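PDB 6S8T: erythrocyte membrane protein 1 from Plasmodium falciparum, which probably binds host cell surface receptors; this piece is its ICAM-1-binding DBLbeta domain, through which infected erythrocytes adhere to host cells. Local coordinates for residues Asn17-Ala20 and His21-His24; Glu155-Lys158 and Arg159-His163; His393-Lys396 and Glu397-Lys400; Ala418-Ile421 and His422-His426. All blocks are in the same frame, centred on the assembly; numbering follows the deposited sequence.

Interaction 1: Asn17-Ala20 and His21-His24; sequences NQMA and HQMH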
loop_
_atom_site.group_PDB
_atom_site.type_symbol
_atom_site.label_atom_id
_atom_site.label_comp_id
_atom_site.label_asym_id
_atom_site.label_seq_id
_atom_site.Cartn_x
_atom_site.Cartn_y
_atom_site.Cartn_z
ATOM N N ASN A 17 -13.106 -0.032 7.323
ATOM C CA ASN A 17 -12.343 -0.190 8.558
ATOM C C ASN A 17 -13.040 -1.137 9.529
ATOM O O ASN A 17 -12.379 -1.933 10.207
ATOM C CB ASN A 17 -12.105 1.166 9.219
ATOM C CG ASN A 17 -11.145 1.077 10.394
ATOM O OD1 ASN A 17 -9.927 1.128 10.219
ATOM N ND2 ASN A 17 -11.691 0.941 11.598
ATOM N N GLN A 18 -14.370 -1.062 9.620
ATOM C CA GLN A 18 -15.091 -2.012 10.459
ATOM C C GLN A 18 -15.011 -3.426 9.897
ATOM O O GLN A 18 -15.000 -4.395 10.666
ATOM C CB GLN A 18 -16.546 -1.577 10.627
ATOM C CG GLN A 18 -16.710 -0.304 11.447
ATOM C CD GLN A 18 -18.160 0.117 11.599
ATOM O OE1 GLN A 18 -18.898 -0.436 12.417
ATOM N NE2 GLN A 18 -18.575 1.102 10.810
ATOM N N MET A 19 -14.948 -3.570 8.570
ATOM C CA MET A 19 -14.727 -4.895 7.998
ATOM C C MET A 19 -13.348 -5.428 8.368
ATOM O O MET A 19 -13.195 -6.622 8.656
ATOM C CB MET A 19 -14.890 -4.860 6.477
ATOM C CG MET A 19 -16.297 -4.560 5.977
ATOM S SD MET A 19 -17.548 -5.729 6.550
ATOM C CE MET A 19 -16.692 -7.283 6.331
ATOM N N ALA A 20 -12.332 -4.556 8.363
ATOM C CA ALA A 20 -10.988 -4.984 8.736
ATOM C C ALA A 20 -10.946 -5.468 10.178
ATOM O O ALA A 20 -10.269 -6.454 10.491
ATOM C CB ALA A 20 -9.994 -3.839 8.527
ATOM N N HIS A 21 -11.664 -4.783 11.070
ATOM C CA HIS A 21 -11.742 -5.222 12.459
ATOM C C HIS A 21 -12.326 -6.627 12.562
ATOM O O HIS A 21 -11.889 -7.427 13.397
ATOM C CB HIS A 21 -12.571 -4.224 13.267
ATOM C CG HIS A 21 -12.608 -4.516 14.734
ATOM N ND1 HIS A 21 -13.520 -5.383 15.297
ATOM C CD2 HIS A 21 -11.847 -4.056 15.754
ATOM C CE1 HIS A 21 -13.317 -5.445 16.601
ATOM N NE2 HIS A 21 -12.308 -4.650 16.904
ATOM N N GLN A 22 -13.305 -6.950 11.713
ATOM C CA GLN A 22 -13.870 -8.296 11.723
ATOM C C GLN A 22 -12.852 -9.326 11.248
ATOM O O GLN A 22 -12.760 -10.422 11.814
ATOM C CB GLN A 22 -15.129 -8.345 10.856
ATOM C CG GLN A 22 -15.746 -9.731 10.719
ATOM C CD GLN A 22 -16.961 -9.733 9.815
ATOM O OE1 GLN A 22 -17.646 -8.719 9.675
ATOM N NE2 GLN A 22 -17.230 -10.870 9.183
ATOM N N MET A 23 -12.078 -8.995 10.211
ATOM C CA MET A 23 -11.037 -9.905 9.743
ATOM C C MET A 23 -9.967 -10.126 10.809
ATOM O O MET A 23 -9.440 -11.238 10.933
ATOM C CB MET A 23 -10.409 -9.369 8.451
ATOM C CG MET A 23 -11.390 -9.181 7.294
ATOM S SD MET A 23 -12.114 -10.724 6.694
ATOM C CE MET A 23 -13.262 -10.104 5.466
ATOM N N HIS A 24 -9.638 -9.085 11.584
ATOM C CA HIS A 24 -8.649 -9.225 12.652
ATOM C C HIS A 24 -9.130 -10.174 13.742
ATOM O O HIS A 24 -8.354 -10.999 14.242
ATOM C CB HIS A 24 -8.327 -7.858 13.257
ATOM C CG HIS A 24 -7.558 -7.933 14.543
ATOM N ND1 HIS A 24 -6.297 -8.482 14.629
ATOM C CD2 HIS A 24 -7.873 -7.521 15.795
ATOM C CE1 HIS A 24 -5.868 -8.407 15.878
ATOM N NE2 HIS A 24 -6.806 -7.828 16.605
#
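Met19 lies beside Gln22 one helical turn on, and the two side chains point the same way. The touch is made by the methyl end of Met19, whose CE comes 3.8 Å from Gln22 OE1. Two bends put it there: the Met19 chain turns at chi2 (-58°) and again at chi3, which brings its end back toward the later turn. Gln22 takes the other course. Its CG stands opposite the backbone N (chi1 176°), and the chain runs on extended. The amide nitrogen of Gln22 is used across the helix interface, where NE2 bonds to Glu397 OE2, so both ends of this amide have neighbours.

Met23 leans back over the preceding turn, and its CG sits 3.4 Å from Met19 O. That carbonyl also accepts the backbone bond from Met23 N, at 3.0 Å. The bond from His24 N to Ala20 O is 2.9 Å long. These i to i+4 bonds belong to the first turns of helix 16-32, an amphipathic helix near the N-terminus of this DBLbeta chain. Its inward side carries Met19 and Ala20, which are buried, and Met23, which is partly exposed. The two methionines pack on Phe394 and other side chains of helix 388-402, while Ala20 meets Leu287 and Ile291. Asn17, Gln18 and His21 lie on the exposed side. The His21 ring leads away from the earlier turn, and its CB rests 3.6 Å from Gln18 O. His24 also turns its ring outward from this stretch, where ND1 hydrogen-bonds to Tyr290 OH.

Interaction 2: Glu155-Lys158 and Arg159-His163; sequences EIIK and RYKKH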
loop_
_atom_site.group_PDB
_atom_site.type_symbol
_atom_site.label_atom_id
_atom_site.label_comp_id
_atom_site.label_asym_id
_atom_site.label_seq_id
_atom_site.Cartn_x
_atom_site.Cartn_y
_atom_site.Cartn_z
ATOM N N GLU A 155 12.792 6.465 6.958
ATOM C CA GLU A 155 13.082 6.902 5.597
ATOM C C GLU A 155 11.863 7.532 4.932
ATOM O O GLU A 155 12.011 8.456 4.122
ATOM C CB GLU A 155 13.588 5.723 4.766
ATOM C CG GLU A 155 14.280 6.117 3.473
ATOM C CD GLU A 155 15.644 6.739 3.707
ATOM O OE1 GLU A 155 16.247 6.476 4.768
ATOM O OE2 GLU A 155 16.115 7.495 2.832
ATOM N N ILE A 156 10.658 7.052 5.253
ATOM C CA ILE A 156 9.448 7.625 4.668
ATOM C C ILE A 156 9.269 9.067 5.120
ATOM O O ILE A 156 8.975 9.957 4.311
ATOM C CB ILE A 156 8.218 6.768 5.030
ATOM C CG1 ILE A 156 8.199 5.474 4.217
ATOM C CG2 ILE A 156 6.933 7.551 4.807
ATOM C CD1 ILE A 156 7.125 4.496 4.669
ATOM N N ILE A 157 9.446 9.323 6.416
ATOM C CA ILE A 157 9.252 10.670 6.944
ATOM C C ILE A 157 10.252 11.640 6.323
ATOM O O ILE A 157 9.881 12.735 5.879
ATOM C CB ILE A 157 9.345 10.650 8.480
ATOM C CG1 ILE A 157 8.208 9.796 9.052
ATOM C CG2 ILE A 157 9.328 12.067 9.045
ATOM C CD1 ILE A 157 8.259 9.603 10.550
ATOM N N LYS A 158 11.527 11.246 6.249
ATOM C CA LYS A 158 12.551 12.162 5.751
ATOM C C LYS A 158 12.441 12.372 4.244
ATOM O O LYS A 158 12.573 13.503 3.761
ATOM C CB LYS A 158 13.943 11.650 6.122
ATOM C CG LYS A 158 14.217 11.609 7.622
ATOM C CD LYS A 158 15.633 11.132 7.919
ATOM C CE LYS A 158 15.888 11.031 9.418
ATOM N NZ LYS A 158 15.679 12.334 10.119
ATOM N N ARG A 159 12.209 11.302 3.478
ATOM C CA ARG A 159 12.165 11.447 2.026
ATOM C C ARG A 159 10.894 12.143 1.561
ATOM O O ARG A 159 10.902 12.804 0.518
ATOM C CB ARG A 159 12.299 10.088 1.344
ATOM C CG ARG A 159 13.709 9.542 1.343
ATOM C CD ARG A 159 13.824 8.309 0.466
ATOM N NE ARG A 159 15.213 7.888 0.313
ATOM C CZ ARG A 159 16.030 8.341 -0.634
ATOM N NH1 ARG A 159 17.280 7.904 -0.699
ATOM N NH2 ARG A 159 15.596 9.228 -1.518
ATOM N N TYR A 160 9.795 12.004 2.305
ATOM C CA TYR A 160 8.584 12.744 1.965
ATOM C C TYR A 160 8.818 14.244 2.094
ATOM O O TYR A 160 8.447 15.023 1.208
ATOM C CB TYR A 160 7.424 12.302 2.859
ATOM C CG TYR A 160 6.059 12.703 2.344
ATOM C CD1 TYR A 160 5.611 14.017 2.435
ATOM C CD2 TYR A 160 5.213 11.760 1.774
ATOM C CE1 TYR A 160 4.360 14.378 1.963
ATOM C CE2 TYR A 160 3.965 12.109 1.303
ATOM C CZ TYR A 160 3.542 13.416 1.399
ATOM O OH TYR A 160 2.295 13.756 0.927
ATOM N N LYS A 161 9.435 14.666 3.200
ATOM C CA LYS A 161 9.740 16.081 3.377
ATOM C C LYS A 161 10.778 16.560 2.371
ATOM O O LYS A 161 10.715 17.709 1.919
ATOM C CB LYS A 161 10.210 16.341 4.810
ATOM C CG LYS A 161 9.116 16.138 5.854
ATOM C CD LYS A 161 9.539 16.615 7.237
ATOM C CE LYS A 161 10.519 15.657 7.889
ATOM N NZ LYS A 161 10.893 16.102 9.262
ATOM N N LYS A 162 11.722 15.696 1.993
ATOM C CA LYS A 162 12.761 16.099 1.051
ATOM C C LYS A 162 12.213 16.211 -0.367
ATOM O O LYS A 162 12.452 17.206 -1.059
ATOM C CB LYS A 162 13.922 15.108 1.097
ATOM C CG LYS A 162 14.996 15.369 0.058
ATOM C CD LYS A 162 16.015 14.242 0.029
ATOM C CE LYS A 162 17.094 14.504 -1.007
ATOM N NZ LYS A 162 16.519 14.699 -2.368
ATOM N N HIS A 163 11.469 15.197 -0.818
ATOM C CA HIS A 163 10.993 15.186 -2.196
ATOM C C HIS A 163 9.937 16.252 -2.459
ATOM O O HIS A 163 9.689 16.585 -3.623
ATOM C CB HIS A 163 10.460 13.797 -2.554
ATOM C CG HIS A 163 11.528 12.752 -2.630
ATOM N ND1 HIS A 163 11.254 11.404 -2.723
ATOM C CD2 HIS A 163 12.879 12.860 -2.629
ATOM C CE1 HIS A 163 12.387 10.728 -2.774
ATOM N NE2 HIS A 163 13.389 11.588 -2.719
#
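Glu155 and Arg159 form a salt bridge over one helical turn, with Glu155 OE2 2.7 Å from Arg159 NE. The hydrogen bond within it is weak because it is bent, at 128°. Carboxylate and guanidinium planes stand 44° apart, so the pair does not meet as a flat two-pronged bridge. Glu155 reaches forward through its bend at chi2 (72°), while Arg159 runs extended from CG to NE. Packing is close along the aliphatic part too: Arg159 CD lies 3.7 Å from Glu155 CG, and Arg159 CB is 3.2 Å from Glu155 O. The far end of the guanidinium is shared, since NH2 makes a salt bridge to Asp84 and a weak bond to His163 NE2.

The lysine side is looser. Lys161 lies alongside Ile157 with its CE 4.0 Å from Ile157 CG2, and the backbone bond from Lys161 N to Ile157 O is weak at 3.3 Å. Lys158 and Lys162 are exposed, on the solvent side of the turn.

All this belongs to the last turns of helix 137-163, within the Duffy binding domain. Ile156, Ile157 and Tyr160 face helix 172-194, where Tyr160 OH bonds to Ser177, and the Tyr160 ring also touches Trp304 of helix 293-319.

Interaction 3: His393-Lys396 and Glu397-Lys400; sequences HFFK and ELQK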
loop_
_atom_site.group_PDB
_atom_site.type_symbol
_atom_site.label_atom_id
_atom_site.label_comp_id
_atom_site.label_asym_id
_atom_site.label_seq_id
_atom_site.Cartn_x
_atom_site.Cartn_y
_atom_site.Cartn_z
ATOM N N HIS A 393 -13.438 -13.169 -0.685
ATOM C CA HIS A 393 -13.946 -13.248 0.681
ATOM C C HIS A 393 -14.252 -11.865 1.240
ATOM O O HIS A 393 -15.276 -11.674 1.905
ATOM C CB HIS A 393 -12.950 -13.977 1.579
ATOM C CG HIS A 393 -13.453 -14.193 2.973
ATOM N ND1 HIS A 393 -12.915 -13.552 4.068
ATOM C CD2 HIS A 393 -14.458 -14.967 3.447
ATOM C CE1 HIS A 393 -13.560 -13.929 5.158
ATOM N NE2 HIS A 393 -14.503 -14.786 4.809
ATOM N N PHE A 394 -13.380 -10.886 0.983
ATOM C CA PHE A 394 -13.628 -9.531 1.465
ATOM C C PHE A 394 -14.883 -8.945 0.827
ATOM O O PHE A 394 -15.736 -8.376 1.518
ATOM C CB PHE A 394 -12.408 -8.647 1.186
ATOM C CG PHE A 394 -12.495 -7.273 1.791
ATOM C CD1 PHE A 394 -12.097 -7.049 3.099
ATOM C CD2 PHE A 394 -12.958 -6.202 1.045
ATOM C CE1 PHE A 394 -12.167 -5.785 3.657
ATOM C CE2 PHE A 394 -13.032 -4.936 1.598
ATOM C CZ PHE A 394 -12.636 -4.727 2.905
ATOM N N PHE A 395 -15.020 -9.092 -0.495
ATOM C CA PHE A 395 -16.202 -8.584 -1.186
ATOM C C PHE A 395 -17.472 -9.329 -0.774
ATOM O O PHE A 395 -18.552 -8.728 -0.746
ATOM C CB PHE A 395 -16.004 -8.669 -2.702
ATOM C CG PHE A 395 -15.280 -7.488 -3.299
ATOM C CD1 PHE A 395 -15.238 -6.269 -2.639
ATOM C CD2 PHE A 395 -14.651 -7.596 -4.530
ATOM C CE1 PHE A 395 -14.581 -5.180 -3.195
ATOM C CE2 PHE A 395 -13.991 -6.513 -5.092
ATOM C CZ PHE A 395 -13.957 -5.302 -4.422
ATOM N N LYS A 396 -17.374 -10.622 -0.453
ATOM C CA LYS A 396 -18.559 -11.359 -0.011
ATOM C C LYS A 396 -19.070 -10.838 1.327
ATOM O O LYS A 396 -20.280 -10.672 1.516
ATOM C CB LYS A 396 -18.257 -12.854 0.091
ATOM C CG LYS A 396 -18.470 -13.627 -1.192
ATOM C CD LYS A 396 -18.323 -15.120 -0.947
ATOM C CE LYS A 396 -18.915 -15.924 -2.091
ATOM N NZ LYS A 396 -20.378 -15.664 -2.242
ATOM N N GLU A 397 -18.164 -10.584 2.271
ATOM C CA GLU A 397 -18.583 -10.031 3.551
ATOM C C GLU A 397 -19.088 -8.601 3.402
ATOM O O GLU A 397 -19.986 -8.181 4.143
ATOM C CB GLU A 397 -17.430 -10.103 4.550
ATOM C CG GLU A 397 -17.099 -11.510 5.017
ATOM C CD GLU A 397 -18.286 -12.202 5.659
ATOM O OE1 GLU A 397 -18.966 -12.988 4.965
ATOM O OE2 GLU A 397 -18.547 -11.948 6.852
ATOM N N LEU A 398 -18.543 -7.849 2.444
ATOM C CA LEU A 398 -19.029 -6.499 2.183
ATOM C C LEU A 398 -20.440 -6.528 1.601
ATOM O O LEU A 398 -21.323 -5.779 2.039
ATOM C CB LEU A 398 -18.065 -5.782 1.238
ATOM C CG LEU A 398 -18.198 -4.273 1.048
ATOM C CD1 LEU A 398 -18.002 -3.563 2.368
ATOM C CD2 LEU A 398 -17.181 -3.785 0.027
ATOM N N GLN A 399 -20.669 -7.392 0.609
ATOM C CA GLN A 399 -21.995 -7.524 0.014
ATOM C C GLN A 399 -23.014 -8.036 1.022
ATOM O O GLN A 399 -24.195 -7.673 0.952
ATOM C CB GLN A 399 -21.919 -8.450 -1.205
ATOM C CG GLN A 399 -21.139 -7.851 -2.378
ATOM C CD GLN A 399 -20.548 -8.900 -3.302
ATOM O OE1 GLN A 399 -20.709 -10.100 -3.084
ATOM N NE2 GLN A 399 -19.841 -8.450 -4.334
ATOM N N LYS A 400 -22.577 -8.864 1.971
ATOM C CA LYS A 400 -23.483 -9.398 2.981
ATOM C C LYS A 400 -23.982 -8.301 3.919
ATOM O O LYS A 400 -25.153 -8.302 4.316
ATOM C CB LYS A 400 -22.771 -10.505 3.759
ATOM C CG LYS A 400 -23.560 -11.123 4.893
ATOM C CD LYS A 400 -22.745 -12.227 5.544
ATOM C CE LYS A 400 -23.474 -12.826 6.723
ATOM N NZ LYS A 400 -22.719 -13.945 7.357
#
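The backbone from His393 to Lys400 is helical, and the amides of Glu397 to Lys400 each bond to the carbonyl four residues earlier. Gln399 N reaches Phe395 O at 2.8 Å, with an N-H...O angle of 165°. Glu397 N bonds to His393 O at 3.1 Å. The side chains then pair along the turns.

Glu397 lies beside His393, and its CG sits over one face of the imidazole, toward the rim, 4.2 Å from His393 NE2. The bend at chi2 (-58°) carries the Glu397 carboxylate alongside the ring, and chi3 sets its plane almost parallel to it, only 10° away. OE2 is taken by Gln22 NE2 of helix 16-32.

Helix 388-402 packs on helix 16-32 and on helix 335-372 in this DBL domain. Phe394, on the side of helix 16-32, also touches Pro292. Phe395 points to helix 335-372, where its ring meets Tyr365 and Tyr369 edge-to-face. Within its own helix, the edge of the Phe395 ring meets Leu398: CD1 is 4.1 Å from Leu398 CD2, a plain apolar contact.

Gln399 runs extended beside the preceding turn, with CG and CD both 3.2 Å from Phe395 O. Its NE2 bonds to Tyr369 O, which satisfies the buried amide nitrogen. Lys396 is held at its far end as well, since NZ hydrogen-bonds to the carbonyls of Ala372 and Ala375.

Interaction 4: Ala418-Ile421 and His422-His426; sequences AGYI and HQEGH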
loop_
_atom_site.group_PDB
_atom_site.type_symbol
_atom_site.label_atom_id
_atom_site.label_comp_id
_atom_site.label_asym_id
_atom_site.label_seq_id
_atom_site.Cartn_x
_atom_site.Cartn_y
_atom_site.Cartn_z
ATOM N N ALA A 418 -14.716 3.502 -8.556
ATOM C CA ALA A 418 -14.965 4.920 -8.307
ATOM C C ALA A 418 -15.786 5.122 -7.040
ATOM O O ALA A 418 -15.540 6.061 -6.274
ATOM C CB ALA A 418 -15.673 5.546 -9.508
ATOM N N GLY A 419 -16.770 4.253 -6.805
ATOM C CA GLY A 419 -17.544 4.352 -5.579
ATOM C C GLY A 419 -16.716 4.044 -4.346
ATOM O O GLY A 419 -16.855 4.708 -3.315
ATOM N N TYR A 420 -15.843 3.036 -4.436
ATOM C CA TYR A 420 -14.955 2.721 -3.321
ATOM C C TYR A 420 -14.049 3.903 -2.983
ATOM O O TYR A 420 -13.829 4.207 -1.804
ATOM C CB TYR A 420 -14.115 1.481 -3.648
ATOM C CG TYR A 420 -13.381 0.902 -2.451
ATOM C CD1 TYR A 420 -12.186 1.462 -1.995
ATOM C CD2 TYR A 420 -13.885 -0.203 -1.775
ATOM C CE1 TYR A 420 -11.522 0.933 -0.896
ATOM C CE2 TYR A 420 -13.232 -0.736 -0.681
ATOM C CZ TYR A 420 -12.055 -0.169 -0.245
ATOM O OH TYR A 420 -11.416 -0.706 0.844
ATOM N N ILE A 421 -13.515 4.582 -4.004
ATOM C CA ILE A 421 -12.627 5.720 -3.763
ATOM C C ILE A 421 -13.376 6.838 -3.045
ATOM O O ILE A 421 -12.876 7.423 -2.080
ATOM C CB ILE A 421 -12.006 6.213 -5.086
ATOM C CG1 ILE A 421 -11.006 5.193 -5.633
ATOM C CG2 ILE A 421 -11.344 7.581 -4.903
ATOM C CD1 ILE A 421 -9.843 4.910 -4.706
ATOM N N HIS A 422 -14.590 7.146 -3.499
ATOM C CA HIS A 422 -15.348 8.215 -2.858
ATOM C C HIS A 422 -15.837 7.839 -1.465
ATOM O O HIS A 422 -16.216 8.733 -0.701
ATOM C CB HIS A 422 -16.525 8.631 -3.745
ATOM C CG HIS A 422 -16.115 9.419 -4.953
ATOM N ND1 HIS A 422 -15.619 10.702 -4.871
ATOM C CD2 HIS A 422 -16.120 9.101 -6.270
ATOM C CE1 HIS A 422 -15.337 11.142 -6.085
ATOM N NE2 HIS A 422 -15.632 10.191 -6.952
ATOM N N GLN A 423 -15.825 6.553 -1.111
ATOM C CA GLN A 423 -16.215 6.122 0.226
ATOM C C GLN A 423 -15.032 6.054 1.187
ATOM O O GLN A 423 -15.170 6.417 2.360
ATOM C CB GLN A 423 -16.902 4.754 0.167
ATOM C CG GLN A 423 -18.319 4.783 -0.378
ATOM C CD GLN A 423 -19.302 5.428 0.581
ATOM O OE1 GLN A 423 -19.992 6.382 0.230
ATOM N NE2 GLN A 423 -19.373 4.904 1.800
ATOM N N GLU A 424 -13.869 5.597 0.713
ATOM C CA GLU A 424 -12.733 5.324 1.579
ATOM C C GLU A 424 -11.482 6.122 1.241
ATOM O O GLU A 424 -10.520 6.084 2.020
ATOM C CB GLU A 424 -12.379 3.828 1.538
ATOM C CG GLU A 424 -13.570 2.895 1.723
ATOM C CD GLU A 424 -14.111 2.914 3.141
ATOM O OE1 GLU A 424 -13.396 3.407 4.044
ATOM O OE2 GLU A 424 -15.248 2.431 3.352
ATOM N N GLY A 425 -11.458 6.836 0.115
ATOM C CA GLY A 425 -10.247 7.467 -0.359
ATOM C C GLY A 425 -10.057 8.874 0.174
ATOM O O GLY A 425 -10.888 9.432 0.889
ATOM N N HIS A 426 -8.919 9.457 -0.201
ATOM C CA HIS A 426 -8.529 10.803 0.217
ATOM C C HIS A 426 -8.197 11.577 -1.053
ATOM O O HIS A 426 -7.045 11.614 -1.491
ATOM C CB HIS A 426 -7.360 10.756 1.190
ATOM C CG HIS A 426 -7.647 9.981 2.438
ATOM N ND1 HIS A 426 -7.692 8.603 2.464
ATOM C CD2 HIS A 426 -7.911 10.390 3.701
ATOM C CE1 HIS A 426 -7.966 8.197 3.691
ATOM N NE2 HIS A 426 -8.104 9.261 4.462
#
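One face of the Tyr420 ring is met by Glu424, whose CG stands 3.8 Å above the ring plane, offset toward the rim. This is a CH-pi contact, with CG 4.1 Å from the ring centroid. The nearest ring atoms are CE1 and CZ, each 3.9 Å from Glu424 CG. The carboxylate is turned 49° from the ring. Tyr420 chi1 of -168° sets the ring beside its own carbonyl carbon, on the side where Glu424 follows. The His422 ring approaches Ala418 O obliquely, its CD2 3.1 Å from that oxygen. Its NE2 is used by Phe436 N.

The backbone closes helix 417-424 here. Glu424 N bonds to Tyr420 O at 2.9 Å, nearly in line with the carbonyl. Gln423 N makes only weak bonds, to Gly419 O and Tyr420 O. Gly425 N still reaches Ile421 O at 2.7 Å, but Gly425 is the first residue to leave helical angles. Tyr420 and Ile421 pack against helix 293-319.

Only the aliphatic part of Glu424 lies on the tyrosine, so its charge stays available for other partners. OE2 accepts bonds from Tyr414 OH and Ala16 N, which probably favours a charged carboxylate and ties the end of this helix to the start of helix 16-32.

How the interactions relate
Interactions 1 and 3 are on two helices that pack on each other, through one amide-carboxylate bond and methionine packing. Both have a largely buried apolar side, though interaction 3 also buries a glutamine. Interaction 4 comes next in the chain after interaction 3, with nearest atoms about 5 Å apart. It is the least exposed of the set and the only one whose segments themselves include loop residues. Interaction 2 is remote, its centre about 30 Å from that of interaction 1 and on the other side of the chain's centre. Only there is a salt bridge the main side-chain link; interaction 4 has a CH-pi contact instead.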